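Local coordinates for protein sulfotransferase (Mycobacterium tuberculosis, PDB 2ZQ5) that probably transfers sulfuryl groups to an acceptor substrate, as a mycobacterial sulfotransferase with a P-loop-type fold, at residues A[38-43]-A[180-185]. Sequence-based numbering, arbitrary orientation.
Sequences EALGVL and QSLHSV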
loop_
_atom_site.group_PDB
_atom_site.type_symbol
_atom_site.label_atom_id
_atom_site.label_comp_id
_atom_site.label_asym_id
_atom_site.label_seq_id
_atom_site.Cartn_x
_atom_site.Cartn_y
_atom_site.Cartn_z
ATOM N N GLU A 38 -4.389 -15.646 -11.996
ATOM C CA GLU A 38 -5.020 -16.498 -10.990
ATOM C C GLU A 38 -5.532 -15.619 -9.855
ATOM O O GLU A 38 -6.645 -15.808 -9.362
ATOM C CB GLU A 38 -4.034 -17.521 -10.411
ATOM C CG GLU A 38 -4.729 -18.579 -9.542
ATOM C CD GLU A 38 -3.776 -19.406 -8.688
ATOM O OE1 GLU A 38 -2.582 -19.503 -9.030
ATOM O OE2 GLU A 38 -4.231 -19.976 -7.672
ATOM N N ALA A 39 -4.710 -14.661 -9.442
ATOM C CA ALA A 39 -5.081 -13.758 -8.360
ATOM C C ALA A 39 -6.369 -13.011 -8.693
ATOM O O ALA A 39 -7.274 -12.928 -7.865
ATOM C CB ALA A 39 -3.948 -12.768 -8.095
ATOM N N LEU A 40 -6.455 -12.476 -9.908
ATOM C CA LEU A 40 -7.643 -11.740 -10.321
ATOM C C LEU A 40 -8.880 -12.638 -10.308
ATOM O O LEU A 40 -9.948 -12.221 -9.863
ATOM C CB LEU A 40 -7.433 -11.145 -11.719
ATOM C CG LEU A 40 -8.582 -10.304 -12.285
ATOM C CD1 LEU A 40 -8.962 -9.192 -11.308
ATOM C CD2 LEU A 40 -8.155 -9.722 -13.624
ATOM N N GLY A 41 -8.728 -13.869 -10.785
ATOM C CA GLY A 41 -9.849 -14.794 -10.805
ATOM C C GLY A 41 -10.352 -15.116 -9.411
ATOM O O GLY A 41 -11.558 -15.141 -9.164
ATOM N N VAL A 42 -9.425 -15.372 -8.496
ATOM C CA VAL A 42 -9.784 -15.680 -7.116
ATOM C C VAL A 42 -10.457 -14.473 -6.466
ATOM O O VAL A 42 -11.449 -14.610 -5.749
ATOM C CB VAL A 42 -8.536 -16.075 -6.300
ATOM C CG1 VAL A 42 -8.877 -16.153 -4.819
ATOM C CG2 VAL A 42 -8.007 -17.416 -6.787
ATOM N N LEU A 43 -9.925 -13.286 -6.731
ATOM C CA LEU A 43 -10.480 -12.066 -6.170
ATOM C C LEU A 43 -11.896 -11.807 -6.695
ATOM O O LEU A 43 -12.789 -11.440 -5.928
ATOM C CB LEU A 43 -9.559 -10.883 -6.493
ATOM C CG LEU A 43 -9.911 -9.510 -5.914
ATOM C CD1 LEU A 43 -10.017 -9.574 -4.398
ATOM C CD2 LEU A 43 -8.837 -8.517 -6.330
ATOM N N GLN A 180 -0.874 -4.150 -9.324
ATOM C CA GLN A 180 -0.629 -4.553 -10.708
ATOM C C GLN A 180 -0.607 -6.077 -10.832
ATOM O O GLN A 180 -0.936 -6.627 -11.888
ATOM C CB GLN A 180 0.701 -3.978 -11.213
ATOM C CG GLN A 180 0.697 -2.474 -11.421
ATOM C CD GLN A 180 1.950 -1.979 -12.124
ATOM O OE1 GLN A 180 2.686 -2.761 -12.732
ATOM N NE2 GLN A 180 2.192 -0.676 -12.058
ATOM N N SER A 181 -0.225 -6.745 -9.743
ATOM C CA SER A 181 -0.150 -8.207 -9.680
ATOM C C SER A 181 -1.380 -8.797 -8.990
ATOM O O SER A 181 -1.484 -10.016 -8.825
ATOM C CB SER A 181 1.086 -8.638 -8.887
ATOM O OG SER A 181 2.275 -8.087 -9.420
ATOM N N LEU A 182 -2.301 -7.930 -8.587
ATOM C CA LEU A 182 -3.510 -8.340 -7.878
ATOM C C LEU A 182 -3.198 -9.122 -6.599
ATOM O O LEU A 182 -3.970 -9.989 -6.186
ATOM C CB LEU A 182 -4.454 -9.144 -8.787
ATOM C CG LEU A 182 -5.307 -8.360 -9.803
ATOM C CD1 LEU A 182 -5.982 -7.170 -9.123
ATOM C CD2 LEU A 182 -4.438 -7.882 -10.951
ATOM N N HIS A 183 -2.051 -8.813 -5.995
ATOM C CA HIS A 183 -1.628 -9.413 -4.725
ATOM C C HIS A 183 -1.552 -8.234 -3.761
ATOM O O HIS A 183 -0.615 -7.432 -3.819
ATOM C CB HIS A 183 -0.244 -10.068 -4.830
ATOM C CG HIS A 183 -0.251 -11.415 -5.485
ATOM N ND1 HIS A 183 -0.527 -11.594 -6.824
ATOM C CD2 HIS A 183 0.011 -12.648 -4.989
ATOM C CE1 HIS A 183 -0.432 -12.876 -7.124
ATOM N NE2 HIS A 183 -0.107 -13.538 -6.029
ATOM N N SER A 184 -2.532 -8.125 -2.874
ATOM C CA SER A 184 -2.577 -7.003 -1.942
ATOM C C SER A 184 -3.494 -7.283 -0.763
ATOM O O SER A 184 -4.542 -7.906 -0.926
ATOM C CB SER A 184 -3.071 -5.756 -2.685
ATOM O OG SER A 184 -3.251 -4.661 -1.805
ATOM N N VAL A 185 -3.103 -6.834 0.427
ATOM C CA VAL A 185 -3.955 -7.037 1.594
ATOM C C VAL A 185 -4.953 -5.886 1.731
ATOM O O VAL A 185 -5.717 -5.826 2.696
ATOM C CB VAL A 185 -3.137 -7.180 2.908
ATOM C CG1 VAL A 185 -2.321 -8.463 2.872
ATOM C CG2 VAL A 185 -2.236 -5.974 3.112
#
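L182 reaches from the turn that follows the 3-10 segment at 180-181 onto helix 36-50, and gives the largest share of its segment's part in this buried, apolar contact. Its CB lies 3.7 Å from A39 CB. From there CG stands anti to the carbonyl carbon, beside the backbone N (chi1 -78°), which carries the branch along the helix surface to L40. The CG of L182 is 4.0 Å from both CB and CD1 of L40, and the two leucine side chains run alongside each other in the same direction. At the tip, CD1 of L182 meets CD2 of L43 more loosely, at 4.2 Å, so the chain touches residues one turn apart on the helix.

A39 directs its methyl at the turn, where the two backbones are nearest (CA of A39 to CA of L182 5.7 Å). Its CB sits 3.4 Å from L182 O and 3.6 Å from CE1 of H183, approaching the ring obliquely. The positive phi of L182 (57°) bends the chain in a left-handed helical conformation, and H183 bridges the bend: its ND1 donates a hydrogen bond to S181 O, 2.7 Å long and nearly straight at the hydrogen (161°). The acceptor lies almost in the imidazole plane, whereas ND1 stands well above the carbonyl plane; the bond would restrict rotation of the ring beside A39. No hydrogen bond joins the two segments.

Y196 OH, from helix 194-201, forms hydrogen bonds with L182 O and S184 N, while W199 of the same helix touches both A39 and H183. L65 of helix 55-81 touches both L43 and L182. The contact joins helix 36-50 to the loop between helices 175-178 and 194-201, within the helical part of the fold rather than on its parallel sheet.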